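Local coordinates for periplasmic binding protein (Agrobacterium tumefaciens str. B6, PDB 5L9G), which binds the opine mannopine as the periplasmic solute-binding protein MotA, probably delivering it to an ABC transporter for uptake, at residues F244-G250 / V316-V322; Q54-Q58 / W74-I79. All blocks are in the same frame, centred on the assembly; numbering follows the deposited sequence.

Interaction 1 (F244-G250 / V316-V322); sequences FNDAQLG and VAVQYSV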
ATOM      1  N   PHE A 244      10.957  -2.227 -10.513  1.00 30.42           N
ATOM      2  CA  PHE A 244      10.659  -1.106  -9.615  1.00 30.58           C
ATOM      3  C   PHE A 244      10.639   0.202 -10.435  1.00 33.55           C
ATOM      4  O   PHE A 244      10.353   1.262  -9.864  1.00 33.00           O
ATOM      5  CB  PHE A 244      11.706  -0.996  -8.488  1.00 32.91           C
ATOM      6  CG  PHE A 244      11.521  -2.031  -7.398  1.00 33.18           C
ATOM      7  CD1 PHE A 244      10.646  -1.804  -6.340  1.00 35.33           C
ATOM      8  CD2 PHE A 244      12.239  -3.221  -7.418  1.00 33.16           C
ATOM      9  CE1 PHE A 244      10.479  -2.764  -5.324  1.00 34.10           C
ATOM     10  CE2 PHE A 244      12.068  -4.178  -6.411  1.00 34.54           C
ATOM     11  CZ  PHE A 244      11.191  -3.947  -5.372  1.00 32.32           C
ATOM     12  N   ASN A 245      10.973   0.142 -11.762  1.00 31.55           N
ATOM     13  CA  ASN A 245      10.962   1.359 -12.594  1.00 32.07           C
ATOM     14  C   ASN A 245       9.554   1.959 -12.627  1.00 32.65           C
ATOM     15  O   ASN A 245       8.593   1.228 -12.887  1.00 31.07           O
ATOM     16  CB  ASN A 245      11.429   1.070 -14.025  1.00 34.73           C
ATOM     17  CG  ASN A 245      11.673   2.344 -14.795  1.00 53.69           C
ATOM     18  OD1 ASN A 245      12.501   3.181 -14.404  1.00 50.74           O
ATOM     19  ND2 ASN A 245      10.869   2.581 -15.825  1.00 47.53           N
ATOM     20  N   ASP A 246       9.432   3.260 -12.307  1.00 31.02           N
ATOM     21  CA  ASP A 246       8.141   3.983 -12.243  1.00 31.73           C
ATOM     22  C   ASP A 246       7.226   3.507 -11.115  1.00 33.60           C
ATOM     23  O   ASP A 246       6.028   3.826 -11.113  1.00 34.24           O
ATOM     24  CB  ASP A 246       7.388   3.948 -13.592  1.00 32.75           C
ATOM     25  CG  ASP A 246       7.882   4.922 -14.626  1.00 38.43           C
ATOM     26  OD1 ASP A 246       8.635   5.866 -14.251  1.00 37.07           O
ATOM     27  OD2 ASP A 246       7.493   4.773 -15.802  1.00 39.43           O
ATOM     28  N   ALA A 247       7.763   2.737 -10.148  1.00 30.51           N
ATOM     29  CA  ALA A 247       6.921   2.302  -9.039  1.00 29.83           C
ATOM     30  C   ALA A 247       6.741   3.457  -8.027  1.00 34.14           C
ATOM     31  O   ALA A 247       7.561   4.379  -7.958  1.00 33.26           O
ATOM     32  CB  ALA A 247       7.524   1.081  -8.352  1.00 30.25           C
ATOM     33  N   GLN A 248       5.660   3.405  -7.258  1.00 33.00           N
ATOM     34  CA  GLN A 248       5.397   4.393  -6.222  1.00 33.44           C
ATOM     35  C   GLN A 248       5.837   3.790  -4.891  1.00 36.15           C
ATOM     36  O   GLN A 248       5.401   2.691  -4.532  1.00 33.78           O
ATOM     37  CB  GLN A 248       3.905   4.746  -6.168  1.00 34.39           C
ATOM     38  CG  GLN A 248       3.570   5.792  -5.094  1.00 33.08           C
ATOM     39  CD  GLN A 248       2.093   6.061  -5.060  1.00 43.84           C
ATOM     40  OE1 GLN A 248       1.635   7.015  -5.648  1.00 49.75           O
ATOM     41  NE2 GLN A 248       1.296   5.182  -4.528  1.00 42.42           N
ATOM     42  N   LEU A 249       6.698   4.521  -4.161  1.00 34.58           N
ATOM     43  CA  LEU A 249       7.188   4.095  -2.846  1.00 34.02           C
ATOM     44  C   LEU A 249       6.153   4.538  -1.820  1.00 35.86           C
ATOM     45  O   LEU A 249       5.937   5.740  -1.622  1.00 36.25           O
ATOM     46  CB  LEU A 249       8.589   4.714  -2.588  1.00 35.97           C
ATOM     47  CG  LEU A 249       9.241   4.492  -1.208  1.00 43.59           C
ATOM     48  CD1 LEU A 249       9.390   3.022  -0.894  1.00 44.56           C
ATOM     49  CD2 LEU A 249      10.609   5.168  -1.150  1.00 47.05           C
ATOM     50  N   GLY A 250       5.459   3.559  -1.252  1.00 33.09           N
ATOM     51  CA  GLY A 250       4.405   3.811  -0.279  1.00 33.39           C
ATOM     52  C   GLY A 250       4.837   3.549   1.138  1.00 38.44           C
ATOM     53  O   GLY A 250       5.899   2.964   1.379  1.00 36.91           O
ATOM     54  N   VAL A 316      14.838   2.700  -4.729  1.00 38.55           N
ATOM     55  CA  VAL A 316      14.350   4.076  -4.546  1.00 38.82           C
ATOM     56  C   VAL A 316      14.722   4.971  -5.735  1.00 39.52           C
ATOM     57  O   VAL A 316      13.900   5.788  -6.165  1.00 37.25           O
ATOM     58  CB  VAL A 316      14.790   4.680  -3.178  1.00 44.89           C
ATOM     59  CG1 VAL A 316      14.361   6.140  -3.051  1.00 45.85           C
ATOM     60  CG2 VAL A 316      14.211   3.867  -2.030  1.00 44.39           C
ATOM     61  N   ALA A 317      15.944   4.785  -6.292  1.00 37.69           N
ATOM     62  CA  ALA A 317      16.458   5.581  -7.412  1.00 38.28           C
ATOM     63  C   ALA A 317      15.537   5.613  -8.639  1.00 39.80           C
ATOM     64  O   ALA A 317      15.559   6.600  -9.373  1.00 40.98           O
ATOM     65  CB  ALA A 317      17.842   5.097  -7.814  1.00 39.76           C
ATOM     66  N   VAL A 318      14.712   4.560  -8.845  1.00 34.46           N
ATOM     67  CA  VAL A 318      13.825   4.478 -10.015  1.00 33.41           C
ATOM     68  C   VAL A 318      12.349   4.642  -9.648  1.00 36.93           C
ATOM     69  O   VAL A 318      11.471   4.458 -10.502  1.00 36.34           O
ATOM     70  CB  VAL A 318      14.076   3.203 -10.860  1.00 36.13           C
ATOM     71  CG1 VAL A 318      15.490   3.232 -11.452  1.00 36.59           C
ATOM     72  CG2 VAL A 318      13.819   1.920 -10.053  1.00 34.66           C
ATOM     73  N   GLN A 319      12.092   5.041  -8.388  1.00 34.10           N
ATOM     74  CA  GLN A 319      10.750   5.247  -7.864  1.00 33.35           C
ATOM     75  C   GLN A 319      10.525   6.720  -7.525  1.00 37.85           C
ATOM     76  O   GLN A 319      11.422   7.555  -7.642  1.00 36.22           O
ATOM     77  CB  GLN A 319      10.545   4.391  -6.578  1.00 34.49           C
ATOM     78  CG  GLN A 319      10.521   2.890  -6.834  1.00 34.11           C
ATOM     79  CD  GLN A 319      10.248   2.141  -5.564  1.00 36.66           C
ATOM     80  OE1 GLN A 319       9.093   2.013  -5.134  1.00 34.35           O
ATOM     81  NE2 GLN A 319      11.315   1.710  -4.890  1.00 35.90           N
ATOM     82  N   TYR A 320       9.309   7.038  -7.119  1.00 35.90           N
ATOM     83  CA  TYR A 320       8.971   8.358  -6.596  1.00 37.07           C
ATOM     84  C   TYR A 320       8.103   8.045  -5.361  1.00 39.12           C
ATOM     85  O   TYR A 320       7.419   7.018  -5.354  1.00 37.89           O
ATOM     86  CB  TYR A 320       8.230   9.227  -7.641  1.00 38.19           C
ATOM     87  CG  TYR A 320       6.821   8.744  -7.883  1.00 37.17           C
ATOM     88  CD1 TYR A 320       6.576   7.611  -8.655  1.00 37.82           C
ATOM     89  CD2 TYR A 320       5.740   9.343  -7.242  1.00 38.54           C
ATOM     90  CE1 TYR A 320       5.292   7.106  -8.808  1.00 38.22           C
ATOM     91  CE2 TYR A 320       4.456   8.826  -7.360  1.00 39.63           C
ATOM     92  CZ  TYR A 320       4.234   7.724  -8.169  1.00 42.53           C
ATOM     93  OH  TYR A 320       2.974   7.209  -8.296  1.00 42.71           O
ATOM     94  N   SER A 321       8.152   8.896  -4.327  1.00 38.63           N
ATOM     95  CA  SER A 321       7.368   8.667  -3.107  1.00 39.15           C
ATOM     96  C   SER A 321       5.939   9.163  -3.233  1.00 41.53           C
ATOM     97  O   SER A 321       5.702  10.213  -3.843  1.00 41.24           O
ATOM     98  CB  SER A 321       8.030   9.322  -1.902  1.00 43.57           C
ATOM     99  OG  SER A 321       9.194   8.624  -1.499  1.00 47.35           O
ATOM    100  N   VAL A 322       4.981   8.437  -2.616  1.00 37.13           N
ATOM    101  CA  VAL A 322       3.583   8.906  -2.569  1.00 37.48           C
ATOM    102  C   VAL A 322       3.581  10.272  -1.846  1.00 40.74           C
ATOM    103  O   VAL A 322       4.393  10.477  -0.939  1.00 40.99           O
ATOM    104  CB  VAL A 322       2.637   7.862  -1.884  1.00 40.32           C
ATOM    105  CG1 VAL A 322       3.009   7.624  -0.420  1.00 40.32           C
ATOM    106  CG2 VAL A 322       1.159   8.241  -2.012  1.00 40.53           C
TER
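The Tyr320 ring lies obliquely across the side chain of Gln248, the residue it pairs with across two parallel strands. With CG between its backbone N and carbonyl carbon (chi1 71°), the ring is swung back over the neighbouring strand: CZ packs on Gln248 CB at 3.6 Å, while Asp246 O faces the ring edge. Gln248 runs extended, and beyond Tyr320 its CD meets Val322 CB at 3.7 Å, a second oblique crossing. Tyr178 and Glu164, from helices 177-180 and 162-169, cover this side.

On the other face Leu249 sends CD2 to within 3.9 Å of Val316 CG2. Gln319 lies beside the turn: its CG touches Phe244 O at 3.4 Å, and its extended chain runs alongside the Phe244 ring in the same direction, amide and ring planes 47° apart. The amide is anchored beyond the two segments, OE1 to Ser122 and NE2 to the carbonyls of Ala310 and Asn315. Val318 CG2 also packs on Phe244 CB.

The backbones hold these side chains in register. A type II turn from Phe244 to Ala247 presents Asp246 N to Val318 O (3.0 Å), itself in the type I turn Val316-Gln319. Tyr320 N then bonds to Ala247 O, a longer link, before Leu249 N meets Tyr320 O almost straight (173°) and Val322 N gives its hydrogen to Leu249 O at 3.0 Å. Alternation of donors and acceptors between Ala247-Leu249 and Tyr320-Val322 is that of parallel strands, adding the short strand 320-321 to the long strand 240-256. The chemistry implies a join whose pairing is set by four backbone bonds, while Gln248 and Tyr320 pack through their carbons on one face and Leu249 meets Val316 on the other.

Interaction 2 (Q54-Q58 / W74-I79); sequences QDTFQ and WDIIQI. With MO0 (mannopine), chain C.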
ATOM      1  N   GLN A  54      -8.453 -10.655  14.965  1.00 45.03           N
ATOM      2  CA  GLN A  54      -8.159 -10.070  13.654  1.00 43.43           C
ATOM      3  C   GLN A  54      -9.442  -9.848  12.844  1.00 48.65           C
ATOM      4  O   GLN A  54     -10.415 -10.601  12.975  1.00 49.69           O
ATOM      5  CB  GLN A  54      -7.266 -11.012  12.833  1.00 43.53           C
ATOM      6  CG  GLN A  54      -5.850 -11.192  13.326  1.00 47.56           C
ATOM      7  CD  GLN A  54      -5.102 -12.078  12.366  1.00 55.67           C
ATOM      8  OE1 GLN A  54      -4.982 -11.789  11.167  1.00 43.71           O
ATOM      9  NE2 GLN A  54      -4.630 -13.209  12.858  1.00 55.74           N
ATOM     10  N   ASP A  55      -9.408  -8.856  11.953  1.00 45.53           N
ATOM     11  CA  ASP A  55     -10.442  -8.606  10.961  1.00 44.06           C
ATOM     12  C   ASP A  55      -9.729  -8.136   9.683  1.00 45.24           C
ATOM     13  O   ASP A  55      -8.511  -7.915   9.708  1.00 43.78           O
ATOM     14  CB  ASP A  55     -11.508  -7.617  11.437  1.00 46.98           C
ATOM     15  CG  ASP A  55     -12.848  -7.752  10.718  1.00 51.15           C
ATOM     16  OD1 ASP A  55     -12.947  -8.588   9.796  1.00 49.00           O
ATOM     17  OD2 ASP A  55     -13.809  -7.040  11.104  1.00 56.51           O
ATOM     18  N   THR A  56     -10.451  -8.044   8.557  1.00 40.80           N
ATOM     19  CA  THR A  56      -9.840  -7.600   7.295  1.00 39.60           C
ATOM     20  C   THR A  56     -10.758  -6.591   6.633  1.00 43.55           C
ATOM     21  O   THR A  56     -11.984  -6.657   6.807  1.00 44.80           O
ATOM     22  CB  THR A  56      -9.531  -8.781   6.327  1.00 43.07           C
ATOM     23  OG1 THR A  56     -10.766  -9.380   5.954  1.00 51.78           O
ATOM     24  CG2 THR A  56      -8.584  -9.854   6.930  1.00 36.66           C
ATOM     25  N   PHE A  57     -10.164  -5.650   5.885  1.00 40.83           N
ATOM     26  CA  PHE A  57     -10.886  -4.619   5.146  1.00 39.86           C
ATOM     27  C   PHE A  57      -9.968  -4.075   4.053  1.00 42.02           C
ATOM     28  O   PHE A  57      -8.737  -4.214   4.141  1.00 39.83           O
ATOM     29  CB  PHE A  57     -11.360  -3.474   6.070  1.00 42.09           C
ATOM     30  CG  PHE A  57     -10.301  -2.469   6.471  1.00 43.09           C
ATOM     31  CD1 PHE A  57      -9.303  -2.810   7.377  1.00 44.29           C
ATOM     32  CD2 PHE A  57     -10.278  -1.188   5.903  1.00 45.34           C
ATOM     33  CE1 PHE A  57      -8.305  -1.888   7.714  1.00 47.06           C
ATOM     34  CE2 PHE A  57      -9.300  -0.261   6.263  1.00 47.64           C
ATOM     35  CZ  PHE A  57      -8.308  -0.622   7.154  1.00 46.18           C
ATOM     36  N   GLN A  58     -10.560  -3.430   3.047  1.00 38.94           N
ATOM     37  CA  GLN A  58      -9.777  -2.889   1.931  1.00 38.75           C
ATOM     38  C   GLN A  58      -9.824  -1.385   1.834  1.00 43.07           C
ATOM     39  O   GLN A  58      -8.867  -0.776   1.352  1.00 40.57           O
ATOM     40  CB  GLN A  58     -10.227  -3.488   0.583  1.00 39.82           C
ATOM     41  CG  GLN A  58     -10.129  -5.010   0.462  1.00 41.99           C
ATOM     42  CD  GLN A  58      -8.729  -5.526   0.735  1.00 43.17           C
ATOM     43  OE1 GLN A  58      -7.719  -4.934   0.305  1.00 38.02           O
ATOM     44  NE2 GLN A  58      -8.648  -6.618   1.470  1.00 39.64           N
ATOM     45  N   TRP A  74     -13.758  -2.084  15.647  1.00 57.91           N
ATOM     46  CA  TRP A  74     -12.313  -2.125  15.388  1.00 55.26           C
ATOM     47  C   TRP A  74     -11.551  -1.226  16.355  1.00 57.50           C
ATOM     48  O   TRP A  74     -12.036  -0.146  16.707  1.00 58.55           O
ATOM     49  CB  TRP A  74     -12.023  -1.656  13.957  1.00 53.41           C
ATOM     50  CG  TRP A  74     -12.514  -2.570  12.873  1.00 53.34           C
ATOM     51  CD1 TRP A  74     -12.864  -3.884  12.991  1.00 55.95           C
ATOM     52  CD2 TRP A  74     -12.609  -2.250  11.481  1.00 52.16           C
ATOM     53  NE1 TRP A  74     -13.213  -4.390  11.761  1.00 54.22           N
ATOM     54  CE2 TRP A  74     -13.061  -3.411  10.815  1.00 54.68           C
ATOM     55  CE3 TRP A  74     -12.403  -1.073  10.735  1.00 53.01           C
ATOM     56  CZ2 TRP A  74     -13.301  -3.433   9.439  1.00 52.42           C
ATOM     57  CZ3 TRP A  74     -12.612  -1.106   9.365  1.00 53.05           C
ATOM     58  CH2 TRP A  74     -13.067  -2.271   8.733  1.00 52.50           C
ATOM     59  N   ASP A  75     -10.366  -1.675  16.794  1.00 51.41           N
ATOM     60  CA  ASP A  75      -9.509  -0.844  17.648  1.00 52.05           C
ATOM     61  C   ASP A  75      -8.384  -0.266  16.797  1.00 54.08           C
ATOM     62  O   ASP A  75      -8.344   0.948  16.570  1.00 55.73           O
ATOM     63  CB  ASP A  75      -8.948  -1.643  18.829  1.00 53.37           C
ATOM     64  CG  ASP A  75     -10.006  -1.994  19.862  1.00 58.15           C
ATOM     65  OD1 ASP A  75     -10.662  -1.078  20.370  1.00 60.81           O
ATOM     66  OD2 ASP A  75     -10.241  -3.173  20.068  1.00 57.48           O
ATOM     67  N   ILE A  76      -7.499  -1.137  16.294  1.00 47.87           N
ATOM     68  CA  ILE A  76      -6.384  -0.739  15.424  1.00 46.07           C
ATOM     69  C   ILE A  76      -6.713  -1.052  13.967  1.00 47.76           C
ATOM     70  O   ILE A  76      -7.127  -2.170  13.639  1.00 46.76           O
ATOM     71  CB  ILE A  76      -5.046  -1.420  15.859  1.00 48.13           C
ATOM     72  CG1 ILE A  76      -4.704  -1.113  17.340  1.00 50.24           C
ATOM     73  CG2 ILE A  76      -3.877  -1.061  14.885  1.00 46.49           C
ATOM     74  CD1 ILE A  76      -3.670  -2.033  17.972  1.00 56.00           C
ATOM     75  N   ILE A  77      -6.459  -0.080  13.082  1.00 45.92           N
ATOM     76  CA  ILE A  77      -6.612  -0.281  11.642  1.00 44.44           C
ATOM     77  C   ILE A  77      -5.285  -0.015  10.966  1.00 46.30           C
ATOM     78  O   ILE A  77      -4.589   0.956  11.314  1.00 45.53           O
ATOM     79  CB  ILE A  77      -7.763   0.555  11.000  1.00 48.81           C
ATOM     80  CG1 ILE A  77      -7.652   2.076  11.339  1.00 51.08           C
ATOM     81  CG2 ILE A  77      -9.130  -0.031  11.386  1.00 51.65           C
ATOM     82  CD1 ILE A  77      -8.605   3.001  10.549  1.00 56.74           C
ATOM     83  N   GLN A  78      -4.929  -0.887  10.013  1.00 41.69           N
ATOM     84  CA  GLN A  78      -3.735  -0.667   9.212  1.00 40.01           C
ATOM     85  C   GLN A  78      -4.227   0.079   7.976  1.00 41.50           C
ATOM     86  O   GLN A  78      -5.069  -0.432   7.237  1.00 39.69           O
ATOM     87  CB  GLN A  78      -3.038  -1.985   8.843  1.00 39.68           C
ATOM     88  CG  GLN A  78      -1.767  -1.775   8.031  1.00 42.34           C
ATOM     89  CD  GLN A  78      -2.098  -1.702   6.557  1.00 42.07           C
ATOM     90  OE1 GLN A  78      -2.594  -2.671   5.981  1.00 37.82           O
ATOM     91  NE2 GLN A  78      -1.942  -0.536   5.952  1.00 36.83           N
ATOM     92  N   ILE A  79      -3.723   1.299   7.774  1.00 38.41           N
ATOM     93  CA  ILE A  79      -4.080   2.126   6.620  1.00 38.61           C
ATOM     94  C   ILE A  79      -2.839   2.580   5.860  1.00 40.29           C
ATOM     95  O   ILE A  79      -1.716   2.459   6.369  1.00 38.06           O
ATOM     96  CB  ILE A  79      -4.977   3.345   7.043  1.00 42.79           C
ATOM     97  CG1 ILE A  79      -4.252   4.276   8.057  1.00 43.31           C
ATOM     98  CG2 ILE A  79      -6.364   2.871   7.549  1.00 46.04           C
ATOM     99  CD1 ILE A  79      -4.899   5.703   8.248  1.00 46.74           C
TER
HETATM  100  OAB MO0 C 401      -5.733   2.657   3.855  1.00 37.00           O
HETATM  101  CAF MO0 C 401      -6.578   1.575   3.571  1.00 37.76           C
HETATM  102  CAG MO0 C 401      -6.009   0.630   2.528  1.00 35.67           C
HETATM  103  OAC MO0 C 401      -6.372   1.052   1.260  1.00 36.39           O
HETATM  104  CAH MO0 C 401      -4.536   0.341   2.680  1.00 36.53           C
HETATM  105  OAM MO0 C 401      -4.235  -0.128   3.942  1.00 36.67           O
HETATM  106  CAI MO0 C 401      -3.930  -0.563   1.606  1.00 33.31           C
HETATM  107  OAD MO0 C 401      -4.519  -1.828   1.625  1.00 35.73           O
HETATM  108  CAJ MO0 C 401      -2.431  -0.615   1.683  1.00 33.25           C
HETATM  109  OAE MO0 C 401      -1.916   0.678   1.537  1.00 37.76           O
HETATM  110  CAK MO0 C 401      -1.773  -1.597   0.702  1.00 29.10           C
HETATM  111  N   MO0 C 401      -0.840  -2.456   1.442  1.00 29.28           N
HETATM  112  CA  MO0 C 401       0.015  -3.277   0.549  1.00 28.88           C
HETATM  113  C   MO0 C 401      -0.490  -4.700   0.513  1.00 33.73           C
HETATM  114  O   MO0 C 401      -1.573  -4.981   1.068  1.00 31.54           O
HETATM  115  CB  MO0 C 401       1.479  -3.231   0.919  1.00 31.10           C
HETATM  116  CG  MO0 C 401       1.808  -4.082   2.126  1.00 32.04           C
HETATM  117  CD  MO0 C 401       3.072  -3.683   2.804  1.00 33.36           C
HETATM  118  OE1 MO0 C 401       4.222  -4.437   2.536  1.00 29.25           O
HETATM  119  NE2 MO0 C 401       3.158  -2.732   3.598  1.00 35.97           N
HETATM  120  OXT MO0 C 401       0.130  -5.606  -0.129  1.00 30.26           O
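Trp74 offers its indole NE1 to Asp55 OD2 at 2.8 Å, with an N-H...O angle of 169°. The oxygen lies in the indole plane, but the carboxylate stands nearly perpendicular to the ring, and NE1 meets it on the anti side, tilted out of the carboxylate plane. The other oxygen, OD1, takes the N-H of Thr56, giving the carboxylate a second hold.

Further along, Phe57 CB presses on Trp74 CH2 at 3.4 Å; the two rings meet obliquely, planes 42° apart, with CZ3 above one Phe57 face. The far end of the Phe57 ring reaches strand 76-80: CZ lies 3.2 Å from Gln78 O and also touches Ile77 CB, with Ile79 CG2 at the ring edge. The ring is placed there by chi1 of 78°, which sets CG between the backbone N and the carbonyl carbon.

No backbone pairing joins the two segments, because strand 23-27 runs between strands 52-56 and 76-80 in the parallel part of the sheet, and helix 61-69 connects them as a beta-alpha-beta crossover. Glu62 and Ala63 of that helix pack on Trp74.

At the C-terminal ends of both strands is mannopine. Gln58 O accepts a bond from its OAC at 3.1 Å, while Gln78 NE2 gives a weak one to OAM. Ser27 and Trp32 hydrogen-bond Gln78 OE1, fixing the amide's orientation toward the ligand.

Both contacts reach the same mixed sheet, through the neighbouring strands 240-256 and 76-80, yet they lie on opposite sides of the chain's centre, with centres 26 Å apart and nearest atoms about 8 Å apart. Interaction 1 is partly buried and extends the sheet directly, by parallel backbone bonding of adjacent strands. Interaction 2 is buried and spans two strands separated by a third, so side-chain contacts carry it without backbone-to-backbone bonds, through one indole-carboxylate bond and aromatic packing. Their relation to the ligand also differs: 54-58 and 74-79 bond mannopine directly, whereas 244-250 comes near it at Gly250, nearest atoms about 7 Å apart, before its strand continues to Asp252, another mannopine partner.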